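Local coordinates for VgrG protein (Vibrio cholerae, PDB 4DTD) that probably cross-links host actin monomers covalently through its actin cross-linking domain, as part of the type VI secretion machinery, at residues 20-25 with 97-102; 25-30 with 361-366; 29-34 with 166-171; 89-94 with 109-114. All coordinates share one frame; numbering follows the deposited sequence.

Contact 1: 20-25 with 97-102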
loop_
_atom_site.group_PDB
_atom_site.type_symbol
_atom_site.label_atom_id
_atom_site.label_comp_id
_atom_site.label_asym_id
_atom_site.label_seq_id
_atom_site.Cartn_x
_atom_site.Cartn_y
_atom_site.Cartn_z
ATOM N N PHE A 20 2.188 15.277 7.390
ATOM C CA PHE A 20 2.900 16.075 6.376
ATOM C C PHE A 20 2.067 17.326 5.994
ATOM O O PHE A 20 0.838 17.289 6.091
ATOM C CB PHE A 20 3.210 15.241 5.115
ATOM C CG PHE A 20 4.067 14.031 5.377
ATOM C CD1 PHE A 20 5.451 14.140 5.446
ATOM C CD2 PHE A 20 3.491 12.782 5.578
ATOM C CE1 PHE A 20 6.245 13.019 5.693
ATOM C CE2 PHE A 20 4.285 11.664 5.841
ATOM C CZ PHE A 20 5.657 11.793 5.895
ATOM N N PRO A 21 2.707 18.429 5.538
ATOM C CA PRO A 21 1.932 19.631 5.185
ATOM C C PRO A 21 0.857 19.449 4.109
ATOM O O PRO A 21 -0.272 19.879 4.336
ATOM C CB PRO A 21 3.012 20.650 4.792
ATOM C CG PRO A 21 4.218 19.845 4.485
ATOM C CD PRO A 21 4.158 18.669 5.392
ATOM N N LYS A 22 1.182 18.814 2.959
ATOM C CA LYS A 22 0.175 18.607 1.910
ATOM C C LYS A 22 -0.013 17.167 1.370
ATOM O O LYS A 22 -1.132 16.642 1.422
ATOM C CB LYS A 22 0.207 19.693 0.804
ATOM C CG LYS A 22 1.287 19.554 -0.275
ATOM C CD LYS A 22 0.706 19.892 -1.653
ATOM C CE LYS A 22 1.725 19.864 -2.767
ATOM N NZ LYS A 22 1.157 20.389 -4.040
ATOM N N SER A 23 1.058 16.542 0.847
ATOM C CA SER A 23 0.967 15.195 0.284
ATOM C C SER A 23 2.221 14.343 0.507
ATOM O O SER A 23 3.342 14.852 0.441
ATOM C CB SER A 23 0.566 15.243 -1.191
ATOM O OG SER A 23 1.396 16.119 -1.935
ATOM N N SER A 24 2.020 13.046 0.783
ATOM C CA SER A 24 3.106 12.103 1.035
ATOM C C SER A 24 3.268 11.029 -0.052
ATOM O O SER A 24 2.289 10.524 -0.577
ATOM C CB SER A 24 2.912 11.433 2.388
ATOM O OG SER A 24 1.735 10.640 2.395
ATOM N N ILE A 25 4.515 10.644 -0.326
ATOM C CA ILE A 25 4.880 9.568 -1.258
ATOM C C ILE A 25 5.678 8.471 -0.527
ATOM O O ILE A 25 6.675 8.774 0.132
ATOM C CB ILE A 25 5.609 10.101 -2.535
ATOM C CG1 ILE A 25 5.965 8.976 -3.528
ATOM C CG2 ILE A 25 6.825 10.977 -2.216
ATOM C CD1 ILE A 25 4.917 8.649 -4.530
ATOM N N GLU A 97 7.469 14.035 2.016
ATOM C CA GLU A 97 6.714 15.009 1.228
ATOM C C GLU A 97 7.086 14.803 -0.233
ATOM O O GLU A 97 8.245 14.521 -0.515
ATOM C CB GLU A 97 7.032 16.441 1.684
ATOM C CG GLU A 97 5.911 17.088 2.481
ATOM C CD GLU A 97 4.693 17.564 1.698
ATOM O OE1 GLU A 97 3.567 17.472 2.242
ATOM O OE2 GLU A 97 4.861 18.042 0.551
HETATM N N MSE A 98 6.107 14.891 -1.149
HETATM C CA MSE A 98 6.328 14.678 -2.581
HETATM C C MSE A 98 7.231 15.707 -3.227
HETATM O O MSE A 98 7.876 15.410 -4.233
HETATM C CB MSE A 98 5.005 14.623 -3.326
HETATM C CG MSE A 98 4.099 13.487 -2.889
HETATM SE SE MSE A 98 2.666 13.153 -4.186
HETATM C CE MSE A 98 3.746 12.656 -5.789
ATOM N N ASP A 99 7.241 16.926 -2.668
ATOM C CA ASP A 99 7.992 18.110 -3.108
ATOM C C ASP A 99 9.418 18.129 -2.505
ATOM O O ASP A 99 10.245 18.980 -2.862
ATOM C CB ASP A 99 7.223 19.391 -2.688
ATOM C CG ASP A 99 5.797 19.555 -3.232
ATOM O OD1 ASP A 99 5.134 18.518 -3.520
ATOM O OD2 ASP A 99 5.314 20.712 -3.299
ATOM N N ASP A 100 9.692 17.197 -1.578
ATOM C CA ASP A 100 10.974 17.105 -0.898
ATOM C C ASP A 100 11.958 16.313 -1.770
ATOM O O ASP A 100 12.088 15.102 -1.619
ATOM C CB ASP A 100 10.759 16.472 0.493
ATOM C CG ASP A 100 11.836 16.712 1.528
ATOM O OD1 ASP A 100 12.960 17.115 1.141
ATOM O OD2 ASP A 100 11.584 16.421 2.720
ATOM N N LYS A 101 12.608 17.000 -2.713
ATOM C CA LYS A 101 13.579 16.414 -3.638
ATOM C C LYS A 101 14.727 15.687 -2.897
ATOM O O LYS A 101 15.068 14.556 -3.262
ATOM C CB LYS A 101 14.129 17.495 -4.585
ATOM C CG LYS A 101 14.934 16.963 -5.784
ATOM C CD LYS A 101 15.581 18.095 -6.604
ATOM C CE LYS A 101 14.782 18.525 -7.824
ATOM N NZ LYS A 101 13.615 19.387 -7.481
ATOM N N ALA A 102 15.274 16.318 -1.837
ATOM C CA ALA A 102 16.363 15.788 -1.022
ATOM C C ALA A 102 16.018 14.444 -0.364
ATOM O O ALA A 102 16.845 13.529 -0.397
ATOM C CB ALA A 102 16.780 16.809 0.035
#

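Contact 2: 25-30 with 361-366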
loop_
_atom_site.group_PDB
_atom_site.type_symbol
_atom_site.label_atom_id
_atom_site.label_comp_id
_atom_site.label_asym_id
_atom_site.label_seq_id
_atom_site.Cartn_x
_atom_site.Cartn_y
_atom_site.Cartn_z
ATOM N N ILE A 25 4.515 10.644 -0.326
ATOM C CA ILE A 25 4.880 9.568 -1.258
ATOM C C ILE A 25 5.678 8.471 -0.527
ATOM O O ILE A 25 6.675 8.774 0.132
ATOM C CB ILE A 25 5.609 10.101 -2.535
ATOM C CG1 ILE A 25 5.965 8.976 -3.528
ATOM C CG2 ILE A 25 6.825 10.977 -2.216
ATOM C CD1 ILE A 25 4.917 8.649 -4.530
ATOM N N GLY A 26 5.221 7.223 -0.668
ATOM C CA GLY A 26 5.852 6.018 -0.134
ATOM C C GLY A 26 6.104 5.003 -1.237
ATOM O O GLY A 26 5.154 4.561 -1.881
ATOM N N ILE A 27 7.384 4.625 -1.485
ATOM C CA ILE A 27 7.752 3.651 -2.534
ATOM C C ILE A 27 8.043 2.237 -2.005
ATOM O O ILE A 27 8.322 2.058 -0.810
ATOM C CB ILE A 27 8.821 4.178 -3.520
ATOM C CG1 ILE A 27 10.189 4.377 -2.812
ATOM C CG2 ILE A 27 8.319 5.464 -4.226
ATOM C CD1 ILE A 27 11.362 4.371 -3.692
ATOM N N GLU A 28 7.955 1.237 -2.905
ATOM C CA GLU A 28 8.115 -0.183 -2.605
ATOM C C GLU A 28 8.867 -0.873 -3.718
ATOM O O GLU A 28 8.510 -0.720 -4.883
ATOM C CB GLU A 28 6.735 -0.863 -2.475
ATOM C CG GLU A 28 5.844 -0.386 -1.333
ATOM C CD GLU A 28 4.407 -0.880 -1.414
ATOM O OE1 GLU A 28 3.498 -0.038 -1.599
ATOM O OE2 GLU A 28 4.193 -2.110 -1.303
ATOM N N ASN A 29 9.863 -1.687 -3.378
ATOM C CA ASN A 29 10.597 -2.425 -4.391
ATOM C C ASN A 29 10.942 -3.818 -3.947
ATOM O O ASN A 29 11.832 -3.981 -3.101
ATOM C CB ASN A 29 11.869 -1.677 -4.767
ATOM C CG ASN A 29 12.236 -1.736 -6.225
ATOM O OD1 ASN A 29 12.554 -0.713 -6.815
ATOM N ND2 ASN A 29 12.180 -2.915 -6.853
ATOM N N GLU A 30 10.262 -4.832 -4.524
ATOM C CA GLU A 30 10.563 -6.261 -4.266
ATOM C C GLU A 30 11.839 -6.548 -5.036
ATOM O O GLU A 30 11.921 -6.147 -6.187
ATOM C CB GLU A 30 9.456 -7.250 -4.729
ATOM C CG GLU A 30 8.036 -6.715 -4.814
ATOM C CD GLU A 30 7.181 -7.251 -5.956
ATOM O OE1 GLU A 30 7.522 -8.304 -6.544
ATOM O OE2 GLU A 30 6.186 -6.572 -6.297
ATOM N N SER A 361 10.117 8.941 -11.566
ATOM C CA SER A 361 11.218 9.712 -10.982
ATOM C C SER A 361 11.344 9.524 -9.456
ATOM O O SER A 361 12.390 9.869 -8.906
ATOM C CB SER A 361 11.076 11.195 -11.324
ATOM O OG SER A 361 9.928 11.764 -10.711
ATOM N N TYR A 362 10.294 8.994 -8.776
ATOM C CA TYR A 362 10.311 8.699 -7.330
ATOM C C TYR A 362 10.951 7.323 -7.007
ATOM O O TYR A 362 11.172 7.009 -5.834
ATOM C CB TYR A 362 8.892 8.759 -6.731
ATOM C CG TYR A 362 8.323 10.159 -6.661
ATOM C CD1 TYR A 362 8.512 10.955 -5.532
ATOM C CD2 TYR A 362 7.609 10.697 -7.728
ATOM C CE1 TYR A 362 8.021 12.259 -5.476
ATOM C CE2 TYR A 362 7.095 11.991 -7.675
ATOM C CZ TYR A 362 7.308 12.773 -6.550
ATOM O OH TYR A 362 6.797 14.048 -6.498
ATOM N N LEU A 363 11.223 6.507 -8.032
ATOM C CA LEU A 363 11.763 5.167 -7.858
ATOM C C LEU A 363 13.245 5.073 -8.184
ATOM O O LEU A 363 13.699 5.731 -9.131
ATOM C CB LEU A 363 11.029 4.156 -8.744
ATOM C CG LEU A 363 9.527 4.065 -8.687
ATOM C CD1 LEU A 363 9.061 3.245 -9.856
ATOM C CD2 LEU A 363 9.047 3.435 -7.390
ATOM N N PRO A 364 13.998 4.199 -7.458
ATOM C CA PRO A 364 15.415 4.019 -7.789
ATOM C C PRO A 364 15.554 3.290 -9.114
ATOM O O PRO A 364 14.831 2.323 -9.371
ATOM C CB PRO A 364 15.955 3.198 -6.614
ATOM C CG PRO A 364 14.787 2.468 -6.084
ATOM C CD PRO A 364 13.589 3.322 -6.337
ATOM N N LYS A 365 16.442 3.789 -9.973
ATOM C CA LYS A 365 16.688 3.189 -11.283
ATOM C C LYS A 365 18.120 2.645 -11.372
ATOM O O LYS A 365 19.094 3.411 -11.279
ATOM C CB LYS A 365 16.377 4.192 -12.419
ATOM C CG LYS A 365 15.228 3.773 -13.365
ATOM C CD LYS A 365 13.807 3.775 -12.743
ATOM C CE LYS A 365 13.294 5.135 -12.302
ATOM N NZ LYS A 365 13.078 6.082 -13.430
ATOM N N THR A 366 18.236 1.310 -11.519
ATOM C CA THR A 366 19.521 0.604 -11.637
ATOM C C THR A 366 20.183 0.817 -13.001
ATOM O O THR A 366 19.511 0.849 -14.033
ATOM C CB THR A 366 19.376 -0.883 -11.276
ATOM O OG1 THR A 366 18.161 -1.400 -11.832
ATOM C CG2 THR A 366 19.420 -1.125 -9.768
#

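Contact 3: 29-34 with 166-171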
loop_
_atom_site.group_PDB
_atom_site.type_symbol
_atom_site.label_atom_id
_atom_site.label_comp_id
_atom_site.label_asym_id
_atom_site.label_seq_id
_atom_site.Cartn_x
_atom_site.Cartn_y
_atom_site.Cartn_z
ATOM N N ASN A 29 9.863 -1.687 -3.378
ATOM C CA ASN A 29 10.597 -2.425 -4.391
ATOM C C ASN A 29 10.942 -3.818 -3.947
ATOM O O ASN A 29 11.832 -3.981 -3.101
ATOM C CB ASN A 29 11.869 -1.677 -4.767
ATOM C CG ASN A 29 12.236 -1.736 -6.225
ATOM O OD1 ASN A 29 12.554 -0.713 -6.815
ATOM N ND2 ASN A 29 12.180 -2.915 -6.853
ATOM N N GLU A 30 10.262 -4.832 -4.524
ATOM C CA GLU A 30 10.563 -6.261 -4.266
ATOM C C GLU A 30 11.839 -6.548 -5.036
ATOM O O GLU A 30 11.921 -6.147 -6.187
ATOM C CB GLU A 30 9.456 -7.250 -4.729
ATOM C CG GLU A 30 8.036 -6.715 -4.814
ATOM C CD GLU A 30 7.181 -7.251 -5.956
ATOM O OE1 GLU A 30 7.522 -8.304 -6.544
ATOM O OE2 GLU A 30 6.186 -6.572 -6.297
ATOM N N LEU A 31 12.847 -7.161 -4.389
ATOM C CA LEU A 31 14.150 -7.442 -4.999
ATOM C C LEU A 31 14.209 -8.811 -5.656
ATOM O O LEU A 31 13.451 -9.714 -5.294
ATOM C CB LEU A 31 15.303 -7.332 -3.978
ATOM C CG LEU A 31 15.415 -6.068 -3.155
ATOM C CD1 LEU A 31 16.624 -6.124 -2.252
ATOM C CD2 LEU A 31 15.417 -4.823 -4.034
ATOM N N ALA A 32 15.151 -8.972 -6.602
ATOM C CA ALA A 32 15.387 -10.243 -7.271
ATOM C C ALA A 32 16.832 -10.575 -7.072
ATOM O O ALA A 32 17.691 -9.674 -7.050
ATOM C CB ALA A 32 15.058 -10.161 -8.760
ATOM N N GLY A 33 17.100 -11.868 -6.948
ATOM C CA GLY A 33 18.466 -12.338 -6.771
ATOM C C GLY A 33 18.767 -12.843 -5.379
ATOM O O GLY A 33 19.849 -13.382 -5.147
ATOM N N LEU A 34 17.814 -12.673 -4.440
ATOM C CA LEU A 34 18.020 -13.144 -3.089
ATOM C C LEU A 34 16.735 -13.346 -2.358
ATOM O O LEU A 34 15.682 -12.901 -2.819
ATOM C CB LEU A 34 19.033 -12.281 -2.270
ATOM C CG LEU A 34 18.737 -10.770 -2.097
ATOM C CD1 LEU A 34 17.610 -10.538 -1.145
ATOM C CD2 LEU A 34 19.945 -10.062 -1.524
ATOM N N ILE A 166 22.813 -7.764 -7.212
ATOM C CA ILE A 166 21.500 -7.461 -6.684
ATOM C C ILE A 166 21.059 -6.148 -7.257
ATOM O O ILE A 166 21.803 -5.168 -7.240
ATOM C CB ILE A 166 21.431 -7.551 -5.131
ATOM C CG1 ILE A 166 21.821 -8.966 -4.602
ATOM C CG2 ILE A 166 20.075 -7.068 -4.563
ATOM C CD1 ILE A 166 21.072 -10.159 -5.207
ATOM N N THR A 167 19.845 -6.127 -7.761
ATOM C CA THR A 167 19.308 -4.949 -8.403
ATOM C C THR A 167 17.890 -4.617 -7.898
ATOM O O THR A 167 17.212 -5.479 -7.338
ATOM C CB THR A 167 19.388 -5.265 -9.922
ATOM O OG1 THR A 167 20.134 -4.280 -10.635
ATOM C CG2 THR A 167 18.049 -5.635 -10.556
HETATM N N MSE A 168 17.458 -3.357 -8.127
HETATM C CA MSE A 168 16.110 -2.837 -7.901
HETATM C C MSE A 168 15.283 -3.428 -9.047
HETATM O O MSE A 168 15.429 -2.999 -10.185
HETATM C CB MSE A 168 16.087 -1.287 -7.988
HETATM C CG MSE A 168 16.745 -0.561 -6.808
HETATM SE SE MSE A 168 16.156 -1.260 -5.064
HETATM C CE MSE A 168 17.749 -2.158 -4.546
ATOM N N THR A 169 14.497 -4.458 -8.778
ATOM C CA THR A 169 13.676 -5.118 -9.800
ATOM C C THR A 169 12.580 -4.160 -10.317
ATOM O O THR A 169 11.789 -3.669 -9.512
ATOM C CB THR A 169 13.078 -6.417 -9.224
ATOM O OG1 THR A 169 14.064 -7.085 -8.452
ATOM C CG2 THR A 169 12.583 -7.350 -10.276
ATOM N N PRO A 170 12.509 -3.868 -11.635
ATOM C CA PRO A 170 11.439 -2.966 -12.130
ATOM C C PRO A 170 10.024 -3.538 -12.000
ATOM O O PRO A 170 9.079 -2.777 -11.785
ATOM C CB PRO A 170 11.810 -2.718 -13.596
ATOM C CG PRO A 170 12.683 -3.865 -13.973
ATOM C CD PRO A 170 13.395 -4.318 -12.729
ATOM N N SER A 171 9.864 -4.860 -12.123
ATOM C CA SER A 171 8.541 -5.484 -11.972
ATOM C C SER A 171 8.110 -5.487 -10.492
ATOM O O SER A 171 6.918 -5.566 -10.194
ATOM C CB SER A 171 8.514 -6.895 -12.561
ATOM O OG SER A 171 9.472 -7.755 -11.966
#

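Contact 4: 89-94 with 109-114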
loop_
_atom_site.group_PDB
_atom_site.type_symbol
_atom_site.label_atom_id
_atom_site.label_comp_id
_atom_site.label_asym_id
_atom_site.label_seq_id
_atom_site.Cartn_x
_atom_site.Cartn_y
_atom_site.Cartn_z
ATOM N N VAL A 89 12.569 -10.352 -0.625
ATOM C CA VAL A 89 12.812 -9.151 0.147
ATOM C C VAL A 89 12.167 -7.960 -0.536
ATOM O O VAL A 89 12.287 -7.769 -1.739
ATOM C CB VAL A 89 14.337 -8.936 0.390
ATOM C CG1 VAL A 89 14.624 -7.575 1.068
ATOM C CG2 VAL A 89 14.913 -10.079 1.210
ATOM N N GLU A 90 11.507 -7.144 0.236
ATOM C CA GLU A 90 10.916 -5.937 -0.285
ATOM C C GLU A 90 11.442 -4.753 0.513
ATOM O O GLU A 90 11.478 -4.815 1.735
ATOM C CB GLU A 90 9.385 -6.022 -0.212
ATOM C CG GLU A 90 8.711 -5.201 -1.306
ATOM C CD GLU A 90 7.311 -4.700 -1.019
ATOM O OE1 GLU A 90 6.831 -4.875 0.125
ATOM O OE2 GLU A 90 6.697 -4.113 -1.940
ATOM N N LEU A 91 11.830 -3.680 -0.174
ATOM C CA LEU A 91 12.297 -2.414 0.420
ATOM C C LEU A 91 11.091 -1.446 0.413
ATOM O O LEU A 91 10.539 -1.140 -0.647
ATOM C CB LEU A 91 13.454 -1.859 -0.421
ATOM C CG LEU A 91 14.910 -2.327 -0.109
ATOM C CD1 LEU A 91 15.007 -3.674 0.536
ATOM C CD2 LEU A 91 15.803 -2.189 -1.306
ATOM N N VAL A 92 10.618 -1.064 1.623
ATOM C CA VAL A 92 9.439 -0.217 1.816
ATOM C C VAL A 92 9.845 1.123 2.459
ATOM O O VAL A 92 10.234 1.169 3.627
ATOM C CB VAL A 92 8.315 -0.981 2.590
ATOM C CG1 VAL A 92 7.119 -0.074 2.854
ATOM C CG2 VAL A 92 7.872 -2.221 1.820
ATOM N N SER A 93 9.781 2.203 1.683
ATOM C CA SER A 93 10.193 3.508 2.168
ATOM C C SER A 93 9.299 4.096 3.263
ATOM O O SER A 93 8.115 3.782 3.348
ATOM C CB SER A 93 10.360 4.491 1.015
ATOM O OG SER A 93 9.104 5.006 0.606
ATOM N N TYR A 94 9.883 4.947 4.107
ATOM C CA TYR A 94 9.101 5.667 5.091
ATOM C C TYR A 94 8.638 6.878 4.306
ATOM O O TYR A 94 9.469 7.467 3.598
ATOM C CB TYR A 94 9.941 6.064 6.294
ATOM C CG TYR A 94 10.249 4.908 7.221
ATOM C CD1 TYR A 94 9.356 4.532 8.216
ATOM C CD2 TYR A 94 11.458 4.218 7.132
ATOM C CE1 TYR A 94 9.668 3.519 9.122
ATOM C CE2 TYR A 94 11.768 3.185 8.012
ATOM C CZ TYR A 94 10.878 2.848 9.017
ATOM O OH TYR A 94 11.186 1.838 9.899
ATOM N N GLN A 109 18.965 6.611 -3.506
ATOM C CA GLN A 109 20.406 6.366 -3.383
ATOM C C GLN A 109 20.731 5.335 -2.307
ATOM O O GLN A 109 21.626 4.510 -2.500
ATOM C CB GLN A 109 21.157 7.690 -3.166
ATOM C CG GLN A 109 21.204 8.534 -4.430
ATOM C CD GLN A 109 21.848 9.869 -4.200
ATOM O OE1 GLN A 109 21.177 10.879 -3.953
ATOM N NE2 GLN A 109 23.169 9.911 -4.317
ATOM N N ALA A 110 19.958 5.347 -1.199
ATOM C CA ALA A 110 20.080 4.422 -0.085
ATOM C C ALA A 110 19.682 3.012 -0.524
ATOM O O ALA A 110 20.343 2.034 -0.146
ATOM C CB ALA A 110 19.204 4.883 1.059
HETATM N N MSE A 111 18.634 2.916 -1.356
HETATM C CA MSE A 111 18.152 1.650 -1.914
HETATM C C MSE A 111 19.181 1.095 -2.859
HETATM O O MSE A 111 19.498 -0.080 -2.739
HETATM C CB MSE A 111 16.789 1.813 -2.599
HETATM C CG MSE A 111 15.658 1.994 -1.598
HETATM SE SE MSE A 111 13.858 1.838 -2.371
HETATM C CE MSE A 111 12.790 1.896 -0.727
ATOM N N LEU A 112 19.774 1.946 -3.737
ATOM C CA LEU A 112 20.812 1.521 -4.689
ATOM C C LEU A 112 22.070 1.058 -3.985
ATOM O O LEU A 112 22.692 0.085 -4.423
ATOM C CB LEU A 112 21.151 2.614 -5.710
ATOM C CG LEU A 112 20.037 3.066 -6.670
ATOM C CD1 LEU A 112 20.447 4.292 -7.402
ATOM C CD2 LEU A 112 19.674 1.975 -7.665
ATOM N N TRP A 113 22.429 1.742 -2.881
ATOM C CA TRP A 113 23.578 1.381 -2.052
ATOM C C TRP A 113 23.322 0.039 -1.372
ATOM O O TRP A 113 24.245 -0.768 -1.305
ATOM C CB TRP A 113 23.917 2.462 -0.986
ATOM C CG TRP A 113 24.812 1.912 0.096
ATOM C CD1 TRP A 113 26.132 1.585 -0.026
ATOM C CD2 TRP A 113 24.383 1.387 1.367
ATOM N NE1 TRP A 113 26.566 0.923 1.107
ATOM C CE2 TRP A 113 25.507 0.762 1.965
ATOM C CE3 TRP A 113 23.149 1.356 2.048
ATOM C CZ2 TRP A 113 25.451 0.192 3.246
ATOM C CZ3 TRP A 113 23.089 0.767 3.301
ATOM C CH2 TRP A 113 24.229 0.183 3.884
ATOM N N LEU A 114 22.102 -0.188 -0.831
ATOM C CA LEU A 114 21.805 -1.467 -0.167
ATOM C C LEU A 114 21.890 -2.641 -1.128
ATOM O O LEU A 114 22.449 -3.678 -0.748
ATOM C CB LEU A 114 20.513 -1.470 0.690
ATOM C CG LEU A 114 20.231 -2.744 1.495
ATOM C CD1 LEU A 114 21.236 -2.941 2.604
ATOM C CD2 LEU A 114 18.809 -2.763 2.030
#

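Contact 1: 20-25 with 97-102
Glu97 OE1 is gripped by two successive backbone amides, Lys22 N at 2.8 Å and Ser23 N at 3.0 Å from this one carboxylate oxygen. The contact closes the end of an antiparallel strand pair: Ser24 and Glu97 form a non-hydrogen-bonded pair, after which the chain leaves strand 84-97 through a type I turn, Glu97 to Asp100, and enters helix 101-124. The N-H...O angles, 162° for Lys22 and 138° for Ser23, mark the first bond as the straighter. Both donors meet OE1 on its syn side, but from opposite faces of the carboxylate plane, which should limit rotation of the group. Although the CB of Glu97 points away from 20-25, the bend at CG (chi2 -75°) swings the carboxylate back, and Pro21 CG lies 3.3 Å from Glu97 OE1. Next along the pair, Met98 N donates to Ser23 O over 3.2 Å. Met98, a selenomethionine, crosses Ile25 at about a right angle, with Met98 CG 3.7 Å from Ile25 CB, and both side chains also rest on Val177 of strand 173-180. Ser23 OG bonds to Glu191, which also forms a long, weak ion pair with Lys22. Nearer the surface, the Lys22 chain crosses Asp99 beyond salt-bridge range, Lys22 NZ being 4.2 Å from Asp99 OD2, while Lys22 CE is 3.7 Å from that oxygen.

Contact 2: 25-30 with 361-366
Ile27 meets three consecutive residues of 361-366 at once. Ile27 CD1 lies 3.4 Å from Tyr362 O and 3.6 Å from Pro364 CD, while Ile27 CG2 approaches Leu363 CD2 at 3.8 Å. The first torsion explains this division of labour: at chi1 67°, CG1 sits between the backbone N and the carbonyl carbon, and the two branches are spread along the opposing chain. Two residues earlier, on the same face of the strand, Ile25 crosses the Tyr362 side chain obliquely. Ile25 CG2 is 3.7 Å from Tyr362 CE1, and Ile25 CD1 stands 4.3 Å above the plane of the Tyr362 ring, displaced toward its rim. The third inward residue, Asn29, only brushes the proline, with Asn29 OD1 4.0 Å from Pro364 CG. Ile25, Ile27 and Asn29, alternate residues, thus present one face of the strand to a non-regular segment at the end of the modelled chain. Farther out, hydrogen bonds fix the polar groups: Tyr362 OH binds Met98 O, and the Asn29 amide is held by Thr169 O and the Gln173 side chain. Strand 23-30 runs between strands 84-97 and 173-180, and helix 101-124 lies against the same layer, Met111 touching both Ile27 and Pro364, and Val104 touching Tyr362.

Contact 3: 29-34 with 166-171
Asn29 and Thr169 are turned so that the side-chain amide of one meets the backbone carbonyl of the other: Asn29 ND2 donates to Thr169 O over 2.8 Å. The bond is somewhat bent, 143° at the hydrogen, and the acceptor stands tilted from the Asn29 amide plane. Thr169 OG1 returns a weak bond to Glu30 O at 3.3 Å, an atom that also accepts weakly from Asn29 ND2. Leu31 and Met168, a selenomethionine, lie side by side and point the same way, Leu31 CD2 resting 3.6 Å from Met168 CE and 3.8 Å from Met168 SE. At the other end, Ile166 and Leu34 cross at about a right angle, with Leu34 CD2 3.8 Å from Ile166 CG1. With CG1 of Ile166 anti to the carbonyl carbon (chi1 -59°), Ile166 CD1 lies against the backbone, 3.4 Å from Gly33 O, where Gly33 has a positive phi (108°). The contact joins the outgoing end of strand 23-30 to the loop before strand 173-180. Helix 101-124 backs it: Phe118 meets Leu31 and Leu34, Ala115 meets Met168, and Ile122 meets Ile166, whose backbone N is bonded to Thr119 OG1. On the sheet side, Leu31 pairs through its backbone with Val89 of strand 84-97.

Contact 4: 89-94 with 109-114
Extended torsions beyond CG (chi2 -168°, chi3 173°) carry the methyl end of Met111, a selenomethionine, straight from its helix to Leu91 and Ser93 on the strand. Met111 CE ends 3.8 Å from Leu91 CB and equally 3.8 Å from Leu91 O, with Ser93 N at 3.9 Å and Ser93 CB at 4.0 Å from the same methyl. The Met111 and Leu91 side chains slide past each other in opposite directions, and Leu91 CD2 comes back to 4.2 Å from Met111 CG. One helical turn further on, Leu114 crosses Leu91 obliquely, Leu91 CD1 being 4.2 Å from Leu114 CD2. This is a helix folded back on the strand that precedes it: the local axes of strand 89-93 and helix 109-114 approach to 10.6 Å and run nearly antiparallel, at 159°. Phe58 of strand 56-68 touches both Met111 and Leu114, extending the apolar layer. Polar groups beside the methyl have partners elsewhere: Ser93 OG bonds to Ile27 N, and the Leu91 backbone pairs with Asn29. Because only apolar groups of the helix meet the strand, the attachment rests on dispersion and burial, and it is steered by side-chain shape more than by bond direction.

Strand 23-30 runs through contacts 1, 2 and 3, while contact 4 packs its neighbour, strand 84-97, against helix 101-124, which begins just after the touching residues of contact 1. Contacts 2 and 4 are buried and essentially apolar, their centres about 8 Å apart; Ile27 N to Ser93 OG, 2.7 Å, ties them together. Contacts 1 and 3 are only partly buried, lie at the two ends of strand 23-30 with centres about 25 Å apart, and rely more on hydrogen bonds: a carboxylate as acceptor in contact 1, an amide as donor in contact 3. Contacts 2 and 3 also touch directly, Pro364 CG lying 3.7 Å from Met168 CG.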